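Local coordinates for putative oxidoreductase (Salmonella enterica subsp. enterica serovar Typhimurium, PDB 3NX4), which binds NADP and probably reduces acryloyl-CoA with NADPH, as a member of the medium-chain dehydrogenase/reductase superfamily, at residues G179-L187 against I311-T319; A3-T13 against I54-G62. All coordinates share one frame; numbering follows the deposited sequence.

Contact 1: G179-L187 against I311-T319. With NAP (NADP nicotinamide-adenine-dinucleotide phosphate), chain C.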
loop_
_atom_site.group_PDB
_atom_site.type_symbol
_atom_site.label_atom_id
_atom_site.label_comp_id
_atom_site.label_asym_id
_atom_site.label_seq_id
_atom_site.Cartn_x
_atom_site.Cartn_y
_atom_site.Cartn_z
ATOM N N GLY A 179 16.158 -6.902 -17.232
ATOM C CA GLY A 179 17.468 -6.320 -17.473
ATOM C C GLY A 179 18.302 -7.178 -18.421
ATOM O O GLY A 179 19.493 -6.933 -18.598
ATOM N N ARG A 180 17.680 -8.183 -19.036
ATOM C CA ARG A 180 18.411 -9.064 -19.949
ATOM C C ARG A 180 17.722 -9.206 -21.300
ATOM O O ARG A 180 16.622 -9.746 -21.391
ATOM C CB ARG A 180 18.596 -10.457 -19.325
ATOM C CG ARG A 180 19.434 -10.488 -18.048
ATOM C CD ARG A 180 19.575 -11.923 -17.512
ATOM N NE ARG A 180 18.301 -12.447 -17.018
ATOM C CZ ARG A 180 18.000 -13.742 -16.923
ATOM N NH1 ARG A 180 18.875 -14.670 -17.302
ATOM N NH2 ARG A 180 16.812 -14.113 -16.463
ATOM N N GLU A 181 18.383 -8.744 -22.355
ATOM C CA GLU A 181 17.843 -8.867 -23.696
ATOM C C GLU A 181 17.583 -10.336 -24.102
ATOM O O GLU A 181 16.738 -10.624 -24.947
ATOM C CB GLU A 181 18.816 -8.233 -24.686
ATOM C CG GLU A 181 18.248 -8.068 -26.064
ATOM C CD GLU A 181 17.323 -6.883 -26.140
ATOM O OE1 GLU A 181 17.407 -6.025 -25.238
ATOM O OE2 GLU A 181 16.514 -6.811 -27.090
ATOM N N SER A 182 18.311 -11.262 -23.499
ATOM C CA SER A 182 18.208 -12.661 -23.901
ATOM C C SER A 182 16.882 -13.311 -23.499
ATOM O O SER A 182 16.534 -14.387 -23.998
ATOM C CB SER A 182 19.378 -13.464 -23.336
ATOM O OG SER A 182 19.346 -13.498 -21.922
ATOM N N THR A 183 16.147 -12.666 -22.596
ATOM C CA THR A 183 14.896 -13.230 -22.090
ATOM C C THR A 183 13.684 -12.783 -22.906
ATOM O O THR A 183 12.566 -13.224 -22.646
ATOM C CB THR A 183 14.607 -12.766 -20.639
ATOM O OG1 THR A 183 14.351 -11.356 -20.650
ATOM C CG2 THR A 183 15.780 -13.060 -19.723
ATOM N N HIS A 184 13.882 -11.892 -23.873
ATOM C CA HIS A 184 12.722 -11.266 -24.520
ATOM C C HIS A 184 11.798 -12.235 -25.258
ATOM O O HIS A 184 10.574 -12.114 -25.165
ATOM C CB HIS A 184 13.139 -10.093 -25.417
ATOM C CG HIS A 184 13.624 -8.905 -24.645
ATOM N ND1 HIS A 184 13.643 -7.628 -25.167
ATOM C CD2 HIS A 184 14.101 -8.803 -23.381
ATOM C CE1 HIS A 184 14.114 -6.791 -24.260
ATOM N NE2 HIS A 184 14.403 -7.479 -23.169
ATOM N N GLY A 185 12.374 -13.181 -25.997
ATOM C CA GLY A 185 11.570 -14.161 -26.705
ATOM C C GLY A 185 10.782 -15.032 -25.735
ATOM O O GLY A 185 9.619 -15.367 -25.964
ATOM N N TYR A 186 11.426 -15.405 -24.639
ATOM C CA TYR A 186 10.794 -16.228 -23.628
ATOM C C TYR A 186 9.609 -15.463 -23.019
ATOM O O TYR A 186 8.527 -16.019 -22.846
ATOM C CB TYR A 186 11.833 -16.616 -22.572
ATOM C CG TYR A 186 11.267 -17.163 -21.279
ATOM C CD1 TYR A 186 10.785 -18.469 -21.201
ATOM C CD2 TYR A 186 11.246 -16.388 -20.126
ATOM C CE1 TYR A 186 10.277 -18.976 -20.007
ATOM C CE2 TYR A 186 10.729 -16.885 -18.929
ATOM C CZ TYR A 186 10.253 -18.174 -18.878
ATOM O OH TYR A 186 9.758 -18.662 -17.688
ATOM N N LEU A 187 9.804 -14.178 -22.726
ATOM C CA LEU A 187 8.736 -13.368 -22.121
ATOM C C LEU A 187 7.558 -13.198 -23.077
ATOM O O LEU A 187 6.395 -13.272 -22.665
ATOM C CB LEU A 187 9.264 -11.993 -21.683
ATOM C CG LEU A 187 10.251 -12.006 -20.515
ATOM C CD1 LEU A 187 10.884 -10.638 -20.325
ATOM C CD2 LEU A 187 9.572 -12.488 -19.226
ATOM N N ILE A 311 21.417 -16.794 -8.188
ATOM C CA ILE A 311 21.930 -15.593 -7.540
ATOM C C ILE A 311 22.652 -14.694 -8.550
ATOM O O ILE A 311 22.656 -13.472 -8.421
ATOM C CB ILE A 311 22.867 -15.940 -6.361
ATOM C CG1 ILE A 311 22.096 -16.700 -5.277
ATOM C CG2 ILE A 311 23.469 -14.676 -5.765
ATOM C CD1 ILE A 311 20.905 -15.936 -4.733
ATOM N N ASN A 312 23.241 -15.312 -9.565
ATOM C CA ASN A 312 23.955 -14.574 -10.611
ATOM C C ASN A 312 23.044 -14.112 -11.739
ATOM O O ASN A 312 23.505 -13.563 -12.735
ATOM C CB ASN A 312 25.088 -15.423 -11.186
ATOM C CG ASN A 312 26.212 -15.645 -10.196
ATOM O OD1 ASN A 312 26.510 -14.773 -9.378
ATOM N ND2 ASN A 312 26.845 -16.816 -10.264
ATOM N N ASN A 313 21.747 -14.345 -11.582
ATOM C CA ASN A 313 20.786 -13.965 -12.602
ATOM C C ASN A 313 21.143 -14.583 -13.948
ATOM O O ASN A 313 21.162 -13.895 -14.971
ATOM C CB ASN A 313 20.702 -12.439 -12.712
ATOM C CG ASN A 313 19.527 -11.982 -13.550
ATOM O OD1 ASN A 313 18.542 -12.700 -13.695
ATOM N ND2 ASN A 313 19.634 -10.795 -14.118
ATOM N N GLN A 314 21.429 -15.884 -13.935
ATOM C CA GLN A 314 21.758 -16.613 -15.153
ATOM C C GLN A 314 20.746 -17.709 -15.498
ATOM O O GLN A 314 21.034 -18.591 -16.306
ATOM C CB GLN A 314 23.165 -17.215 -15.058
ATOM C CG GLN A 314 24.263 -16.183 -14.843
ATOM C CD GLN A 314 25.637 -16.811 -14.717
ATOM O OE1 GLN A 314 25.785 -18.029 -14.819
ATOM N NE2 GLN A 314 26.653 -15.981 -14.497
ATOM N N VAL A 315 19.566 -17.659 -14.894
ATOM C CA VAL A 315 18.513 -18.599 -15.254
ATOM C C VAL A 315 17.234 -17.853 -15.585
ATOM O O VAL A 315 17.070 -16.699 -15.204
ATOM C CB VAL A 315 18.232 -19.609 -14.117
ATOM C CG1 VAL A 315 19.444 -20.502 -13.894
ATOM C CG2 VAL A 315 17.858 -18.884 -12.849
ATOM N N GLN A 316 16.331 -18.504 -16.309
ATOM C CA GLN A 316 14.997 -17.945 -16.492
ATOM C C GLN A 316 13.930 -18.988 -16.156
ATOM O O GLN A 316 14.169 -20.186 -16.263
ATOM C CB GLN A 316 14.823 -17.388 -17.908
ATOM C CG GLN A 316 15.044 -18.384 -19.028
ATOM C CD GLN A 316 14.958 -17.720 -20.387
ATOM O OE1 GLN A 316 15.402 -16.589 -20.560
ATOM N NE2 GLN A 316 14.357 -18.407 -21.351
ATOM N N GLY A 317 12.759 -18.538 -15.722
ATOM C CA GLY A 317 11.697 -19.469 -15.395
ATOM C C GLY A 317 11.858 -20.115 -14.031
ATOM O O GLY A 317 12.376 -19.506 -13.097
ATOM N N ARG A 318 11.413 -21.363 -13.918
ATOM C CA ARG A 318 11.360 -22.053 -12.634
ATOM C C ARG A 318 12.294 -23.268 -12.600
ATOM O O ARG A 318 12.385 -24.017 -13.571
ATOM C CB ARG A 318 9.923 -22.491 -12.367
ATOM C CG ARG A 318 8.968 -21.316 -12.092
ATOM C CD ARG A 318 9.077 -20.847 -10.650
ATOM N NE ARG A 318 8.791 -21.957 -9.732
ATOM C CZ ARG A 318 9.571 -22.309 -8.717
ATOM N NH1 ARG A 318 10.671 -21.620 -8.453
ATOM N NH2 ARG A 318 9.242 -23.343 -7.954
ATOM N N THR A 319 12.991 -23.451 -11.485
ATOM C CA THR A 319 13.886 -24.593 -11.341
ATOM C C THR A 319 13.199 -25.689 -10.540
ATOM O O THR A 319 12.902 -25.513 -9.357
ATOM C CB THR A 319 15.208 -24.206 -10.649
ATOM O OG1 THR A 319 15.884 -23.216 -11.428
ATOM C CG2 THR A 319 16.118 -25.426 -10.503
HETATM P PA NAP C . 14.174 -14.991 -9.536
HETATM O O1A NAP C . 13.684 -16.152 -10.298
HETATM O O2A NAP C . 15.621 -14.900 -9.285
HETATM O O5B NAP C . 13.628 -13.638 -10.188
HETATM C C5B NAP C . 14.215 -12.422 -9.817
HETATM C C4B NAP C . 14.296 -11.608 -11.100
HETATM O O4B NAP C . 14.672 -10.297 -10.779
HETATM C C3B NAP C . 15.354 -12.143 -12.068
HETATM O O3B NAP C . 14.779 -13.053 -12.986
HETATM C C2B NAP C . 15.825 -10.889 -12.779
HETATM O O2B NAP C . 14.961 -10.683 -13.872
HETATM C C1B NAP C . 15.555 -9.787 -11.769
HETATM N N9A NAP C . 16.782 -9.359 -11.082
HETATM C C8A NAP C . 17.753 -10.158 -10.529
HETATM N N7A NAP C . 18.690 -9.351 -9.973
HETATM C C5A NAP C . 18.322 -8.066 -10.149
HETATM C C6A NAP C . 18.906 -6.858 -9.789
HETATM N N6A NAP C . 20.059 -6.823 -9.133
HETATM N N1A NAP C . 18.274 -5.685 -10.115
HETATM C C2A NAP C . 17.077 -5.704 -10.800
HETATM N N3A NAP C . 16.502 -6.904 -11.164
HETATM C C4A NAP C . 17.120 -8.061 -10.844
HETATM O O3 NAP C . 13.458 -14.964 -8.086
HETATM P PN NAP C . 11.993 -15.452 -7.662
HETATM O O1N NAP C . 12.054 -16.801 -7.055
HETATM O O2N NAP C . 11.112 -15.220 -8.829
HETATM O O5D NAP C . 11.702 -14.357 -6.516
HETATM C C5D NAP C . 11.632 -13.000 -6.884
HETATM C C4D NAP C . 11.727 -12.130 -5.641
HETATM O O4D NAP C . 10.584 -12.363 -4.853
HETATM C C3D NAP C . 12.924 -12.501 -4.782
HETATM O O3D NAP C . 13.450 -11.329 -4.197
HETATM C C2D NAP C . 12.344 -13.389 -3.705
HETATM O O2D NAP C . 13.070 -13.288 -2.505
HETATM C C1D NAP C . 10.965 -12.778 -3.558
HETATM N N1N NAP C . 9.950 -13.700 -3.034
HETATM C C2N NAP C . 9.347 -13.380 -1.852
HETATM C C3N NAP C . 8.358 -14.193 -1.304
HETATM C C7N NAP C . 7.405 -13.548 -0.336
HETATM O O7N NAP C . 6.854 -14.299 0.715
HETATM N N7N NAP C . 7.107 -12.265 -0.505
HETATM C C4N NAP C . 7.984 -15.351 -1.985
HETATM C C5N NAP C . 8.606 -15.667 -3.201
HETATM C C6N NAP C . 9.585 -14.822 -3.722
HETATM P P2B NAP C . 15.516 -10.046 -15.257
HETATM O O1X NAP C . 14.460 -10.287 -16.301
HETATM O O2X NAP C . 15.732 -8.563 -15.080
HETATM O O3X NAP C . 16.802 -10.743 -15.608
HETATM O O HOH W 1 18.842 -17.248 -18.650
HETATM O O HOH W 2 17.921 -15.913 -21.143
#
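Arg180 and Asn313 meet at the 2'-phosphate of NADP, in a polar contact between the turn that follows Rossmann strand 174-178 and the loop that links helix 303-311 to strand 318-322. The phosphate joins the two segments: Arg180 NE donates to NAP O3X at 2.7 Å, and Asn313 ND2 gives the same oxygen a longer bond of 3.2 Å. Gly179 N reaches NAP O2X at 2.8 Å, nearly straight. These contacts to the adenosine phosphate are consistent with a preference for NADP over NAD. The Arg180 chain bends at chi3 (-68°), which turns NE to the phosphate while NH2 continues to Val315 O (2.9 Å), a bond bent to 138° that arrives above the carbonyl plane. The guanidinium lies between Thr183 CG2 over one face and Asn313 OD1 over the other, and Ser156 OG is a further partner of NH2, so rotation of the group is restricted. Asn313 is placed by a Schellman motif with positive phi at the end of helix 303-311. Farther along, the Gln316 amide stacks on the Tyr186 ring with planes 30° apart, its NE2 3.3 Å from Tyr186 CG, and a water links Gln316 OE1 to Ser182 OG. Tyr186 OH lies 3.1 Å from Gly317 CA and hydrogen-bonds Ser161. Gly317, with positive phi, lays its backbone against this hydroxyl. Thr183 OG1 turns back to Arg180 O, which Thr183 N also reaches, tying the turn ahead of helix 184-190 together. The contact thus lies between the start of that helix, the glycine-rich loop at Ser156 and strand 318-322, whose preceding Gly317 bonds to Ser156 through the backbone.

Contact 2: A3-T13 against I54-G62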
loop_
_atom_site.group_PDB
_atom_site.type_symbol
_atom_site.label_atom_id
_atom_site.label_comp_id
_atom_site.label_asym_id
_atom_site.label_seq_id
_atom_site.Cartn_x
_atom_site.Cartn_y
_atom_site.Cartn_z
ATOM N N ALA A 3 19.826 -36.375 1.348
ATOM C CA ALA A 3 19.364 -35.005 1.417
ATOM C C ALA A 3 20.471 -33.994 1.141
ATOM O O ALA A 3 21.641 -34.276 1.359
ATOM C CB ALA A 3 18.753 -34.740 2.767
ATOM N N LEU A 4 20.096 -32.806 0.684
ATOM C CA LEU A 4 21.065 -31.748 0.488
ATOM C C LEU A 4 21.266 -31.109 1.847
ATOM O O LEU A 4 20.312 -30.698 2.488
ATOM C CB LEU A 4 20.569 -30.727 -0.533
ATOM C CG LEU A 4 21.221 -29.347 -0.576
ATOM C CD1 LEU A 4 22.717 -29.433 -0.663
ATOM C CD2 LEU A 4 20.670 -28.525 -1.721
ATOM N N ILE A 5 22.511 -31.029 2.285
ATOM C CA ILE A 5 22.822 -30.527 3.610
ATOM C C ILE A 5 23.668 -29.277 3.609
ATOM O O ILE A 5 24.638 -29.189 2.883
ATOM C CB ILE A 5 23.557 -31.588 4.438
ATOM C CG1 ILE A 5 22.640 -32.778 4.704
ATOM C CG2 ILE A 5 24.049 -30.992 5.732
ATOM C CD1 ILE A 5 21.617 -32.527 5.763
ATOM N N LEU A 6 23.288 -28.315 4.436
ATOM C CA LEU A 6 24.025 -27.072 4.558
ATOM C C LEU A 6 24.734 -27.004 5.893
ATOM O O LEU A 6 24.123 -27.186 6.934
ATOM C CB LEU A 6 23.095 -25.865 4.443
ATOM C CG LEU A 6 22.267 -25.711 3.172
ATOM C CD1 LEU A 6 21.518 -24.402 3.207
ATOM C CD2 LEU A 6 23.131 -25.795 1.952
ATOM N N GLU A 7 26.031 -26.719 5.837
ATOM C CA GLU A 7 26.875 -26.555 7.012
ATOM C C GLU A 7 27.790 -25.366 6.746
ATOM O O GLU A 7 28.189 -25.149 5.606
ATOM C CB GLU A 7 27.723 -27.808 7.225
ATOM C CG GLU A 7 26.925 -29.087 7.377
ATOM C CD GLU A 7 27.620 -30.280 6.758
ATOM O OE1 GLU A 7 28.062 -30.172 5.597
ATOM O OE2 GLU A 7 27.711 -31.332 7.423
ATOM N N GLN A 8 28.122 -24.588 7.771
ATOM C CA GLN A 8 29.025 -23.459 7.559
ATOM C C GLN A 8 30.319 -23.654 8.338
ATOM O O GLN A 8 30.305 -23.708 9.565
ATOM C CB GLN A 8 28.359 -22.150 7.976
ATOM C CG GLN A 8 27.923 -22.113 9.424
ATOM C CD GLN A 8 27.490 -20.731 9.860
ATOM O OE1 GLN A 8 27.692 -19.751 9.147
ATOM N NE2 GLN A 8 26.890 -20.645 11.039
ATOM N N GLN A 9 31.436 -23.762 7.622
ATOM C CA GLN A 9 32.728 -23.960 8.272
ATOM C C GLN A 9 33.204 -22.778 9.104
ATOM O O GLN A 9 33.616 -22.942 10.251
ATOM C CB GLN A 9 33.792 -24.228 7.211
ATOM C CG GLN A 9 34.258 -22.960 6.510
ATOM C CD GLN A 9 35.525 -23.160 5.707
ATOM O OE1 GLN A 9 36.330 -22.240 5.560
ATOM N NE2 GLN A 9 35.714 -24.367 5.188
ATOM N N ASP A 10 33.138 -21.586 8.520
ATOM C CA ASP A 10 33.577 -20.373 9.201
ATOM C C ASP A 10 32.901 -19.179 8.555
ATOM O O ASP A 10 33.503 -18.503 7.722
ATOM C CB ASP A 10 35.097 -20.233 9.119
ATOM C CG ASP A 10 35.811 -20.957 10.241
ATOM O OD1 ASP A 10 35.126 -21.462 11.155
ATOM O OD2 ASP A 10 37.058 -21.016 10.211
ATOM N N GLY A 11 31.659 -18.913 8.927
ATOM C CA GLY A 11 30.943 -17.794 8.353
ATOM C C GLY A 11 30.608 -18.010 6.893
ATOM O O GLY A 11 30.058 -17.132 6.230
ATOM N N LYS A 12 30.950 -19.189 6.390
ATOM C CA LYS A 12 30.640 -19.536 5.014
ATOM C C LYS A 12 29.898 -20.862 4.941
ATOM O O LYS A 12 30.284 -21.836 5.580
ATOM C CB LYS A 12 31.885 -19.530 4.121
ATOM C CG LYS A 12 33.131 -20.142 4.720
ATOM C CD LYS A 12 34.269 -20.084 3.709
ATOM C CE LYS A 12 35.607 -20.430 4.338
ATOM N NZ LYS A 12 36.031 -19.419 5.346
ATOM N N THR A 13 28.822 -20.883 4.164
ATOM C CA THR A 13 28.008 -22.078 4.007
ATOM C C THR A 13 28.584 -23.103 3.037
ATOM O O THR A 13 29.113 -22.749 1.990
ATOM C CB THR A 13 26.583 -21.712 3.558
ATOM O OG1 THR A 13 25.982 -20.865 4.540
ATOM C CG2 THR A 13 25.747 -22.958 3.390
ATOM N N ILE A 54 19.470 -18.577 6.739
ATOM C CA ILE A 54 19.604 -19.660 7.696
ATOM C C ILE A 54 20.435 -19.258 8.905
ATOM O O ILE A 54 21.595 -18.885 8.768
ATOM C CB ILE A 54 20.287 -20.868 7.050
ATOM C CG1 ILE A 54 19.637 -21.193 5.709
ATOM C CG2 ILE A 54 20.208 -22.063 7.962
ATOM C CD1 ILE A 54 18.243 -21.691 5.828
ATOM N N ARG A 55 19.837 -19.336 10.089
ATOM C CA ARG A 55 20.559 -19.044 11.322
ATOM C C ARG A 55 20.871 -20.311 12.119
ATOM O O ARG A 55 21.608 -20.269 13.095
ATOM C CB ARG A 55 19.796 -18.036 12.179
ATOM C CG ARG A 55 20.019 -16.603 11.760
ATOM C CD ARG A 55 19.232 -15.644 12.629
ATOM N NE ARG A 55 19.533 -15.796 14.050
ATOM C CZ ARG A 55 20.581 -15.246 14.654
ATOM N NH1 ARG A 55 21.438 -14.508 13.958
ATOM N NH2 ARG A 55 20.772 -15.437 15.952
ATOM N N HIS A 56 20.316 -21.434 11.686
ATOM C CA HIS A 56 20.534 -22.710 12.350
ATOM C C HIS A 56 21.208 -23.708 11.416
ATOM O O HIS A 56 20.764 -23.902 10.301
ATOM C CB HIS A 56 19.198 -23.293 12.812
ATOM C CG HIS A 56 18.623 -22.624 14.021
ATOM N ND1 HIS A 56 19.236 -22.668 15.255
ATOM C CD2 HIS A 56 17.480 -21.921 14.194
ATOM C CE1 HIS A 56 18.504 -22.005 16.133
ATOM N NE2 HIS A 56 17.434 -21.540 15.514
ATOM N N PHE A 57 22.274 -24.343 11.878
ATOM C CA PHE A 57 22.974 -25.348 11.090
ATOM C C PHE A 57 23.256 -26.549 11.974
ATOM O O PHE A 57 23.434 -26.395 13.174
ATOM C CB PHE A 57 24.285 -24.788 10.559
ATOM C CG PHE A 57 24.118 -23.738 9.504
ATOM C CD1 PHE A 57 24.094 -24.083 8.173
ATOM C CD2 PHE A 57 23.999 -22.412 9.844
ATOM C CE1 PHE A 57 23.946 -23.126 7.203
ATOM C CE2 PHE A 57 23.858 -21.456 8.876
ATOM C CZ PHE A 57 23.825 -21.816 7.554
ATOM N N PRO A 58 23.318 -27.742 11.406
ATOM C CA PRO A 58 23.101 -27.999 9.985
ATOM C C PRO A 58 21.636 -27.885 9.573
ATOM O O PRO A 58 20.741 -28.099 10.377
ATOM C CB PRO A 58 23.576 -29.435 9.834
ATOM C CG PRO A 58 23.261 -30.048 11.130
ATOM C CD PRO A 58 23.441 -28.988 12.171
HETATM N N MSE A 59 21.408 -27.538 8.314
HETATM C CA MSE A 59 20.061 -27.350 7.808
HETATM C C MSE A 59 19.792 -28.027 6.476
HETATM O O MSE A 59 20.618 -27.998 5.588
HETATM C CB MSE A 59 19.794 -25.851 7.672
HETATM C CG MSE A 59 18.538 -25.499 6.909
HETATM SE SE MSE A 59 16.965 -25.823 7.952
HETATM C CE MSE A 59 17.407 -24.692 9.435
ATOM N N ILE A 60 18.612 -28.608 6.333
ATOM C CA ILE A 60 18.195 -29.144 5.054
ATOM C C ILE A 60 17.332 -28.026 4.488
ATOM O O ILE A 60 16.302 -27.700 5.051
ATOM C CB ILE A 60 17.334 -30.382 5.205
ATOM C CG1 ILE A 60 18.142 -31.526 5.806
ATOM C CG2 ILE A 60 16.789 -30.807 3.873
ATOM C CD1 ILE A 60 17.496 -32.856 5.597
ATOM N N PRO A 61 17.757 -27.433 3.381
ATOM C CA PRO A 61 17.024 -26.302 2.814
ATOM C C PRO A 61 15.882 -26.788 1.931
ATOM O O PRO A 61 15.671 -28.000 1.795
ATOM C CB PRO A 61 18.086 -25.605 1.970
ATOM C CG PRO A 61 18.928 -26.739 1.468
ATOM C CD PRO A 61 18.984 -27.735 2.619
ATOM N N GLY A 62 15.156 -25.845 1.340
ATOM C CA GLY A 62 14.048 -26.165 0.461
ATOM C C GLY A 62 12.729 -25.788 1.112
ATOM O O GLY A 62 12.239 -26.493 1.998
#
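Leu6 and Met59 (a selenomethionine) form a single antiparallel beta bridge, a hydrogen-bonded pair that fastens the loop before strand 64-72 to N-terminal strand 2-8. Leu6 N donates to Met59 O at 2.9 Å, and Met59 N returns a bond to Leu6 O at 3.1 Å. The same Leu6 O takes a CA-H...O contact from Pro58 CA (3.3 Å), while the edge of the Phe57 ring approaches it through CD1. Gln8 CG, set between its backbone N and carbonyl carbon (chi1 59°), is carried over one face of that ring in a CH-pi contact 4.1 Å from the centroid; the extended chain takes its amide on past the CD2-CE2 side, stacked with planes 29° apart. Ile54 CG2 lies over the opposite face. A cis peptide bond precedes Pro58, turning the chain between Phe57 and the bridge. Beyond the bridge, Leu6 CD1 rests on Pro61 CB (3.8 Å), and Ile5 CD1 meets Ile60 CG1 at 3.6 Å. Leu4 O, buried beside Pro61 CD, has no hydrogen-bond partner. With strand 13-19 paired to strand 2-8, this is a beta hairpin bridged to a loop of the GroES-like domain, whose fold is that of the catalytic domain in medium-chain dehydrogenases/reductases.

Contact 1 is polar and organised round a bound phosphate, whereas contact 2 is largely apolar and lies away from the annotated sites; their centres are 27 Å apart and their nearest atoms about 10 Å apart. Both are partly buried. The share of buried touching residues is higher in contact 2, seven of thirteen against two of nine, and its interface is larger, 546 against 364 Å². They hold no common helix or strand: contact 1 joins the nucleotide-binding fold to the lead-in of strand 318-322, while contact 2 joins the first hairpin to a loop of the GroES-like region. Cross-segment backbone pairing occurs in contact 2, whereas side chains, water and NADP link the segments of contact 1.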